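Local coordinates for protein putative acetyltransferase (Staphylococcus aureus subsp. aureus Mu50, PDB 3H4Q) that probably transfers an acetyl group as a GNAT-family acetyltransferase, though its own substrate is not known, at residues Met20-Gly24 with Asp68-Glu74; Ile96-Val100 with Tyr180-Lys184; Ile108-Thr112 with Phe145-Lys149. All blocks are in the same frame, centred on the assembly; numbering follows the deposited sequence.

All three contacts reach one mixed sheet. Contact 1 pairs its first two strands at one outer border, contact 3 lies at strand 106-112, near the middle, and contact 2 covers strand 181-185 towards the far border. The centres of contacts 1 and 2 are about 27 Å apart, on opposite sides of the centre of the chain; contact 3 is about 15 Å from contact 1 and about 16 Å from contact 2, centre to centre. Along the chain, contact 3 is nested in the loop that contact 2 closes. Contact 1 contributes to the pocket of a bound polyethylene glycol, whereas contact 3 binds an unidentified molecule at a position consistent with the acetyl-CoA cleft of GNAT enzymes.

Contact 1. Residues Met20-Gly24 with Asp68-Glu74; sequences MIRLG and DYLYVLE
Arg22 and Glu74 form a salt bridge across the strands, with NE of Arg22 2.6 Å from OE1 of Glu74. The oxygen is met nearly end-on along its C-O bond and lies close to the guanidinium plane, although the carboxylate is turned 63° from that plane. Arg22 NH2 adds a weak bond to the same OE1. NH1 turns back to its own strand, donating to Leu23 O at 2.9 Å, and pairs with Asp28, so the group is held on several sides. Its side chain leaves the backbone with CG between N and the carbonyl carbon (chi1 56°) and then runs extended, which carries one guanidinium face over CG2 of Val72.

Beneath the side chains the backbones pair as antiparallel strands, forming one border of the GNAT sheet. Arg22 and Val72 are a hydrogen-bonded pair: Arg22 N reaches Val72 O at 2.9 Å, and Val72 N returns to Arg22 O at 2.8 Å. Glu74 N to Met20 O and Gly24 N to Leu70 O extend the pairing at either end. A water donates to both Gly24 O and Leu70 O, bridging the strands where the pairing ends.

On the other face of the sheet, Ile21 and Leu73 pack against Leu124 of helix 120-134. Ile21 CG2 approaches Tyr71 CD2 at 3.9 Å. The side chains of Leu23 and Tyr71 diverge, yet Leu23 CD2 comes over the Tyr71 ring face in a CH-pi contact, 4.2 Å from the centroid, while CD1 lies against the Asp68 carboxylate. Leu23, Asp68, Tyr69 and Tyr71 line a pocket holding polyethylene glycol, probably from the crystallisation liquor.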
loop_
_atom_site.group_PDB
_atom_site.type_symbol
_atom_site.label_atom_id
_atom_site.label_comp_id
_atom_site.label_asym_id
_atom_site.label_seq_id
_atom_site.Cartn_x
_atom_site.Cartn_y
_atom_site.Cartn_z
HETATM N N MSE A 20 15.122 4.392 6.011
HETATM C CA MSE A 20 14.218 4.895 7.080
HETATM C C MSE A 20 12.765 4.828 6.696
HETATM O O MSE A 20 11.992 5.796 6.727
HETATM C CB MSE A 20 14.589 6.212 7.772
HETATM C CG MSE A 20 13.714 6.462 9.088
HETATM SE SE MSE A 20 14.123 5.513 10.808
HETATM C CE MSE A 20 13.976 3.560 10.323
ATOM N N ILE A 21 12.460 3.606 6.286
ATOM C CA ILE A 21 11.139 3.118 6.208
ATOM C C ILE A 21 11.061 2.390 7.561
ATOM O O ILE A 21 12.039 1.819 8.020
ATOM C CB ILE A 21 11.002 2.197 5.018
ATOM C CG1 ILE A 21 11.053 3.068 3.742
ATOM C CG2 ILE A 21 9.718 1.388 5.138
ATOM C CD1 ILE A 21 11.101 2.324 2.386
ATOM N N ARG A 22 9.961 2.528 8.288
ATOM C CA ARG A 22 9.838 1.794 9.527
ATOM C C ARG A 22 8.380 1.525 9.738
ATOM O O ARG A 22 7.564 2.060 9.010
ATOM C CB ARG A 22 10.407 2.591 10.679
ATOM C CG ARG A 22 9.784 3.977 10.852
ATOM C CD ARG A 22 10.134 4.554 12.183
ATOM N NE ARG A 22 9.623 5.909 12.372
ATOM C CZ ARG A 22 8.363 6.210 12.697
ATOM N NH1 ARG A 22 7.452 5.261 12.869
ATOM N NH2 ARG A 22 8.014 7.479 12.860
ATOM N N LEU A 23 8.039 0.705 10.725
ATOM C CA LEU A 23 6.635 0.510 11.030
ATOM C C LEU A 23 6.082 1.812 11.621
ATOM O O LEU A 23 6.760 2.508 12.412
ATOM C CB LEU A 23 6.422 -0.592 12.060
ATOM C CG LEU A 23 6.647 -2.042 11.681
ATOM C CD1 LEU A 23 6.569 -2.869 12.993
ATOM C CD2 LEU A 23 5.631 -2.495 10.632
ATOM N N GLY A 24 4.832 2.093 11.271
ATOM C CA GLY A 24 4.124 3.231 11.804
ATOM C C GLY A 24 3.746 2.918 13.229
ATOM O O GLY A 24 3.608 1.766 13.605
ATOM N N ASP A 68 0.948 -4.119 13.237
ATOM C CA ASP A 68 2.199 -3.913 12.517
ATOM C C ASP A 68 2.071 -4.254 11.040
ATOM O O ASP A 68 2.876 -5.010 10.496
ATOM C CB ASP A 68 3.375 -4.679 13.155
ATOM C CG ASP A 68 3.877 -4.035 14.414
ATOM O OD1 ASP A 68 3.435 -2.903 14.756
ATOM O OD2 ASP A 68 4.734 -4.670 15.077
ATOM N N TYR A 69 1.051 -3.704 10.393
ATOM C CA TYR A 69 0.876 -3.898 8.952
ATOM C C TYR A 69 1.123 -2.605 8.183
ATOM O O TYR A 69 0.993 -2.596 6.950
ATOM C CB TYR A 69 -0.554 -4.355 8.601
ATOM C CG TYR A 69 -1.004 -5.729 9.023
ATOM C CD1 TYR A 69 -0.103 -6.767 9.232
ATOM C CD2 TYR A 69 -2.364 -6.036 9.064
ATOM C CE1 TYR A 69 -0.547 -8.047 9.563
ATOM C CE2 TYR A 69 -2.812 -7.321 9.390
ATOM C CZ TYR A 69 -1.893 -8.315 9.638
ATOM O OH TYR A 69 -2.298 -9.596 9.952
ATOM N N LEU A 70 1.465 -1.522 8.884
ATOM C CA LEU A 70 1.624 -0.224 8.237
ATOM C C LEU A 70 3.051 0.272 8.367
ATOM O O LEU A 70 3.599 0.285 9.446
ATOM C CB LEU A 70 0.619 0.779 8.842
ATOM C CG LEU A 70 0.519 2.198 8.246
ATOM C CD1 LEU A 70 -0.914 2.738 8.390
ATOM C CD2 LEU A 70 1.537 3.218 8.824
ATOM N N TYR A 71 3.666 0.630 7.250
ATOM C CA TYR A 71 5.013 1.205 7.251
ATOM C C TYR A 71 4.913 2.666 6.852
ATOM O O TYR A 71 4.008 3.034 6.070
ATOM C CB TYR A 71 5.907 0.550 6.215
ATOM C CG TYR A 71 6.315 -0.879 6.441
ATOM C CD1 TYR A 71 5.556 -1.926 5.958
ATOM C CD2 TYR A 71 7.507 -1.179 7.086
ATOM C CE1 TYR A 71 5.964 -3.235 6.121
ATOM C CE2 TYR A 71 7.917 -2.479 7.264
ATOM C CZ TYR A 71 7.145 -3.501 6.776
ATOM O OH TYR A 71 7.560 -4.791 6.956
ATOM N N VAL A 72 5.861 3.470 7.342
ATOM C CA VAL A 72 5.963 4.892 7.022
ATOM C C VAL A 72 7.366 5.212 6.527
ATOM O O VAL A 72 8.317 4.491 6.856
ATOM C CB VAL A 72 5.695 5.818 8.245
ATOM C CG1 VAL A 72 4.247 5.710 8.701
ATOM C CG2 VAL A 72 6.692 5.548 9.394
ATOM N N LEU A 73 7.492 6.255 5.699
ATOM C CA LEU A 73 8.812 6.734 5.263
ATOM C C LEU A 73 8.928 8.066 5.990
ATOM O O LEU A 73 8.050 8.920 5.878
ATOM C CB LEU A 73 8.926 6.838 3.745
ATOM C CG LEU A 73 10.322 7.212 3.208
ATOM C CD1 LEU A 73 10.458 6.819 1.762
ATOM C CD2 LEU A 73 10.587 8.681 3.349
ATOM N N GLU A 74 9.992 8.216 6.761
ATOM C CA GLU A 74 10.167 9.355 7.637
ATOM C C GLU A 74 11.577 9.928 7.591
ATOM O O GLU A 74 12.530 9.178 7.694
ATOM C CB GLU A 74 9.954 8.854 9.060
ATOM C CG GLU A 74 10.303 9.868 10.142
ATOM C CD GLU A 74 11.109 9.260 11.273
ATOM O OE1 GLU A 74 10.900 8.085 11.611
ATOM O OE2 GLU A 74 11.968 9.965 11.830
HETATM O O HOH W 1 2.383 -0.418 11.820
#

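Contact 2. Residues Ile96-Val100 with Tyr180-Lys184; sequences IDWPV and YAYYK
Ile96, Trp98, Pro99 and Val100 lie across Ala181 and Tyr183, so that the loop joining strands 78-86 and 106-112 covers strand 181-185 of the GNAT sheet. The two touching parts run in almost the same direction, 5° apart, but the nearest CA atoms, those of Val100 and Tyr183, are 8.0 Å from each other. That separation is too wide for backbone pairing, and side chains make the contact.

The contacts to the Ala181 methyl come from one aliphatic and one aromatic carbon: its CB meets Ile96 CD1 at 3.3 Å, and Trp98 brings CH2 to within 3.5 Å of it. An inverse gamma turn at Asp97 separates Ile96 from Trp98.

Among the aromatic contacts, the six-membered end of the indole turns its edge to the strand: CZ3 lies 3.7 Å from Tyr182 O and 3.9 Å from Tyr183 CB. Trp98 and Tyr183 run past each other in opposite directions. Tyr183 holds CG between its own N and carbonyl carbon, and this chi1 of 70° turns the ring across the strand, so that it passes beneath Pro99. Tyr182, the residue between, points away and stacks on Phe155, as expected from alternation along a strand.

The polar end of the indole is satisfied within the loop, where NE1 bonds to Tyr93 O. His161, on the outermost strand 161-162, meets the Tyr183 ring, and Val163 touches this side chain too.

Further along the loop Val100 CG1 touches Tyr183 CG, while CG of Pro99 sits 3.3 Å from CE2 of the same tyrosine ring.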
loop_
_atom_site.group_PDB
_atom_site.type_symbol
_atom_site.label_atom_id
_atom_site.label_comp_id
_atom_site.label_asym_id
_atom_site.label_seq_id
_atom_site.Cartn_x
_atom_site.Cartn_y
_atom_site.Cartn_z
ATOM N N ILE A 96 -13.287 -12.774 -8.987
ATOM C CA ILE A 96 -12.444 -12.659 -10.185
ATOM C C ILE A 96 -11.797 -13.994 -10.561
ATOM O O ILE A 96 -11.442 -14.788 -9.691
ATOM C CB ILE A 96 -11.299 -11.645 -9.944
ATOM C CG1 ILE A 96 -11.847 -10.310 -9.441
ATOM C CG2 ILE A 96 -10.470 -11.434 -11.212
ATOM C CD1 ILE A 96 -10.772 -9.354 -9.004
ATOM N N ASP A 97 -11.652 -14.235 -11.860
ATOM C CA ASP A 97 -10.993 -15.437 -12.359
ATOM C C ASP A 97 -9.503 -15.114 -12.440
ATOM O O ASP A 97 -9.019 -14.683 -13.482
ATOM N N TRP A 98 -8.780 -15.313 -11.344
ATOM C CA TRP A 98 -7.347 -15.013 -11.314
ATOM C C TRP A 98 -6.533 -16.062 -12.070
ATOM O O TRP A 98 -6.857 -17.245 -12.016
ATOM C CB TRP A 98 -6.819 -14.969 -9.886
ATOM C CG TRP A 98 -7.442 -13.941 -9.031
ATOM C CD1 TRP A 98 -8.609 -14.055 -8.352
ATOM C CD2 TRP A 98 -6.924 -12.641 -8.728
ATOM N NE1 TRP A 98 -8.862 -12.912 -7.651
ATOM C CE2 TRP A 98 -7.845 -12.022 -7.862
ATOM C CE3 TRP A 98 -5.772 -11.943 -9.100
ATOM C CZ2 TRP A 98 -7.652 -10.738 -7.351
ATOM C CZ3 TRP A 98 -5.579 -10.659 -8.595
ATOM C CH2 TRP A 98 -6.515 -10.073 -7.728
ATOM N N PRO A 99 -5.464 -15.634 -12.768
ATOM C CA PRO A 99 -4.596 -16.563 -13.479
ATOM C C PRO A 99 -3.410 -17.044 -12.642
ATOM O O PRO A 99 -2.501 -17.671 -13.182
ATOM C CB PRO A 99 -4.080 -15.703 -14.626
ATOM C CG PRO A 99 -3.923 -14.378 -14.011
ATOM C CD PRO A 99 -5.017 -14.245 -12.976
ATOM N N VAL A 100 -3.422 -16.759 -11.343
ATOM C CA VAL A 100 -2.323 -17.119 -10.469
ATOM C C VAL A 100 -2.889 -17.658 -9.150
ATOM O O VAL A 100 -4.047 -17.393 -8.815
ATOM C CB VAL A 100 -1.425 -15.879 -10.240
ATOM C CG1 VAL A 100 -2.106 -14.880 -9.307
ATOM C CG2 VAL A 100 -0.092 -16.285 -9.699
ATOM N N TYR A 180 -9.768 -2.065 -11.192
ATOM C CA TYR A 180 -9.135 -3.332 -11.496
ATOM C C TYR A 180 -8.448 -3.905 -10.278
ATOM O O TYR A 180 -8.056 -3.184 -9.356
ATOM C CB TYR A 180 -8.077 -3.165 -12.606
ATOM C CG TYR A 180 -8.551 -2.422 -13.841
ATOM C CD1 TYR A 180 -9.235 -3.074 -14.852
ATOM C CD2 TYR A 180 -8.299 -1.057 -13.992
ATOM C CE1 TYR A 180 -9.668 -2.391 -15.966
ATOM C CE2 TYR A 180 -8.736 -0.366 -15.104
ATOM C CZ TYR A 180 -9.415 -1.032 -16.085
ATOM O OH TYR A 180 -9.834 -0.343 -17.204
ATOM N N ALA A 181 -8.306 -5.221 -10.302
ATOM C CA ALA A 181 -7.550 -5.941 -9.311
ATOM C C ALA A 181 -6.280 -6.237 -10.061
ATOM O O ALA A 181 -6.303 -6.396 -11.282
ATOM C CB ALA A 181 -8.241 -7.212 -8.925
ATOM N N TYR A 182 -5.178 -6.307 -9.333
ATOM C CA TYR A 182 -3.880 -6.565 -9.918
ATOM C C TYR A 182 -3.122 -7.656 -9.168
ATOM O O TYR A 182 -3.313 -7.847 -7.956
ATOM C CB TYR A 182 -3.011 -5.322 -9.787
ATOM C CG TYR A 182 -3.374 -4.135 -10.633
ATOM C CD1 TYR A 182 -4.268 -3.174 -10.173
ATOM C CD2 TYR A 182 -2.755 -3.923 -11.852
ATOM C CE1 TYR A 182 -4.566 -2.064 -10.927
ATOM C CE2 TYR A 182 -3.055 -2.815 -12.625
ATOM C CZ TYR A 182 -3.955 -1.889 -12.155
ATOM O OH TYR A 182 -4.241 -0.791 -12.919
ATOM N N TYR A 183 -2.241 -8.346 -9.890
ATOM C CA TYR A 183 -1.338 -9.298 -9.272
ATOM C C TYR A 183 0.043 -9.092 -9.849
ATOM O O TYR A 183 0.204 -8.572 -10.948
ATOM C CB TYR A 183 -1.776 -10.752 -9.502
ATOM C CG TYR A 183 -1.617 -11.216 -10.927
ATOM C CD1 TYR A 183 -0.412 -11.746 -11.380
ATOM C CD2 TYR A 183 -2.661 -11.120 -11.816
ATOM C CE1 TYR A 183 -0.259 -12.156 -12.690
ATOM C CE2 TYR A 183 -2.521 -11.526 -13.130
ATOM C CZ TYR A 183 -1.318 -12.046 -13.562
ATOM O OH TYR A 183 -1.185 -12.454 -14.872
ATOM N N LYS A 184 1.037 -9.509 -9.083
ATOM C CA LYS A 184 2.423 -9.504 -9.517
ATOM C C LYS A 184 3.010 -10.852 -9.148
ATOM O O LYS A 184 2.909 -11.275 -7.994
ATOM C CB LYS A 184 3.250 -8.407 -8.848
ATOM C CG LYS A 184 4.700 -8.465 -9.297
ATOM C CD LYS A 184 5.586 -7.352 -8.782
ATOM C CE LYS A 184 6.884 -7.335 -9.613
ATOM N NZ LYS A 184 7.797 -6.212 -9.250
#

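Contact 3. Residues Ile108-Thr112 with Phe145-Lys149; sequences IHRLT and FALNK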
loop_
_atom_site.group_PDB
_atom_site.type_symbol
_atom_site.label_atom_id
_atom_site.label_comp_id
_atom_site.label_asym_id
_atom_site.label_seq_id
_atom_site.Cartn_x
_atom_site.Cartn_y
_atom_site.Cartn_z
ATOM N N ILE A 108 -1.322 -5.358 -0.973
ATOM C CA ILE A 108 -1.067 -3.952 -0.667
ATOM C C ILE A 108 -2.424 -3.280 -0.716
ATOM O O ILE A 108 -3.047 -3.191 -1.771
ATOM C CB ILE A 108 -0.121 -3.312 -1.675
ATOM C CG1 ILE A 108 1.224 -4.044 -1.602
ATOM C CG2 ILE A 108 0.022 -1.790 -1.392
ATOM C CD1 ILE A 108 2.263 -3.552 -2.550
ATOM N N HIS A 109 -2.887 -2.824 0.438
ATOM C CA HIS A 109 -4.209 -2.241 0.548
ATOM C C HIS A 109 -4.245 -0.775 0.349
ATOM O O HIS A 109 -5.248 -0.260 -0.097
ATOM C CB HIS A 109 -4.791 -2.523 1.926
ATOM C CG HIS A 109 -4.977 -3.973 2.202
ATOM N ND1 HIS A 109 -5.960 -4.711 1.588
ATOM C CD2 HIS A 109 -4.308 -4.826 3.012
ATOM C CE1 HIS A 109 -5.898 -5.958 2.012
ATOM N NE2 HIS A 109 -4.904 -6.056 2.876
ATOM N N ARG A 110 -3.170 -0.081 0.699
ATOM C CA ARG A 110 -3.134 1.364 0.532
ATOM C C ARG A 110 -1.692 1.836 0.460
ATOM O O ARG A 110 -0.822 1.279 1.101
ATOM C CB ARG A 110 -3.880 2.055 1.675
ATOM C CG ARG A 110 -4.188 3.531 1.439
ATOM C CD ARG A 110 -5.245 3.760 0.356
ATOM N NE ARG A 110 -5.576 5.182 0.262
ATOM C CZ ARG A 110 -4.955 6.083 -0.497
ATOM N NH1 ARG A 110 -3.950 5.748 -1.291
ATOM N NH2 ARG A 110 -5.362 7.342 -0.452
ATOM N N LEU A 111 -1.449 2.843 -0.374
ATOM C CA LEU A 111 -0.121 3.435 -0.579
ATOM C C LEU A 111 -0.311 4.927 -0.854
ATOM O O LEU A 111 -1.148 5.303 -1.665
ATOM C CB LEU A 111 0.574 2.805 -1.787
ATOM C CG LEU A 111 1.951 3.351 -2.202
ATOM C CD1 LEU A 111 2.971 3.277 -1.055
ATOM C CD2 LEU A 111 2.480 2.576 -3.412
ATOM N N THR A 112 0.441 5.778 -0.172
ATOM C CA THR A 112 0.359 7.216 -0.405
ATOM C C THR A 112 1.706 7.827 -0.128
ATOM O O THR A 112 2.384 7.409 0.813
ATOM C CB THR A 112 -0.604 7.927 0.546
ATOM O OG1 THR A 112 -1.853 7.231 0.594
ATOM C CG2 THR A 112 -0.840 9.331 0.074
ATOM N N PHE A 145 -7.940 0.791 -6.018
ATOM C CA PHE A 145 -8.257 1.605 -4.862
ATOM C C PHE A 145 -7.146 1.759 -3.869
ATOM O O PHE A 145 -7.253 2.596 -2.997
ATOM C CB PHE A 145 -9.514 1.088 -4.156
ATOM C CG PHE A 145 -10.689 0.927 -5.073
ATOM C CD1 PHE A 145 -11.220 2.028 -5.731
ATOM C CD2 PHE A 145 -11.267 -0.321 -5.274
ATOM C CE1 PHE A 145 -12.310 1.892 -6.587
ATOM C CE2 PHE A 145 -12.360 -0.467 -6.121
ATOM C CZ PHE A 145 -12.878 0.643 -6.779
ATOM N N ALA A 146 -6.080 0.982 -3.991
ATOM C CA ALA A 146 -4.936 1.098 -3.075
ATOM C C ALA A 146 -4.140 2.383 -3.313
ATOM O O ALA A 146 -3.452 2.865 -2.417
ATOM C CB ALA A 146 -4.021 -0.119 -3.235
ATOM N N LEU A 147 -4.223 2.939 -4.522
ATOM C CA LEU A 147 -3.433 4.100 -4.874
ATOM C C LEU A 147 -4.291 5.284 -5.220
ATOM O O LEU A 147 -5.440 5.135 -5.547
ATOM C CB LEU A 147 -2.497 3.754 -6.034
ATOM C CG LEU A 147 -1.189 3.046 -5.614
ATOM C CD1 LEU A 147 -1.426 1.806 -4.753
ATOM C CD2 LEU A 147 -0.362 2.683 -6.855
ATOM N N ASN A 148 -3.723 6.472 -5.129
ATOM C CA ASN A 148 -4.434 7.677 -5.525
ATOM C C ASN A 148 -4.566 7.614 -7.043
ATOM O O ASN A 148 -3.730 6.989 -7.687
ATOM C CB ASN A 148 -3.644 8.899 -5.071
ATOM C CG ASN A 148 -3.326 8.850 -3.579
ATOM O OD1 ASN A 148 -4.190 8.489 -2.784
ATOM N ND2 ASN A 148 -2.082 9.180 -3.199
ATOM N N LYS A 149 -5.621 8.190 -7.614
ATOM C CA LYS A 149 -5.808 8.145 -9.078
ATOM C C LYS A 149 -4.535 8.539 -9.838
ATOM O O LYS A 149 -4.041 7.751 -10.654
ATOM C CB LYS A 149 -7.015 8.986 -9.556
ATOM C CG LYS A 149 -8.360 8.269 -9.486
#
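Arg110 reaches the loop at Ala146-Asn148 by folding back: CG stands opposite the backbone N (chi1 -166°), and a bend at chi2 (70°) swings the guanidinium towards the loop. Asn148, with CG beside its own N, brings its amide oxygen to meet it. NH2 of Arg110 then donates to OD1 of Asn148 at 2.9 Å, in the plane of the amide carbonyl, with guanidinium and amide planes almost perpendicular (87°). NH1 of Arg110 donates a hydrogen bond to Ala146 O, 3.1 Å, from above the carbonyl plane. These side-chain bonds belong to one of two deposited Arg110 conformers, so they may be only partly occupied.

The backbone bond does not depend on that conformer. Leu111 N donates to Ala146 O at 2.9 Å, giving that oxygen a second donor, and Ala146 CA makes a CA-H...O contact with His109 O. His109 has helix-like backbone angles, and both it and Arg110 bond to Val84, consistent with a beta bulge. Leu111 CB packs on Leu147 CD1 at 3.7 Å, with Leu154 of helix 153-157 adjoining both residues.

Strands 106-112 and 139-143 run parallel, and the chain leaving the second stays against the edge of the first. An unidentified ligand uses one oxygen to bond both Leu111 O and Asn148 N. The contact thus offers a backbone acceptor and donor side by side, consistent with the acetyl-CoA cleft of GNAT enzymes.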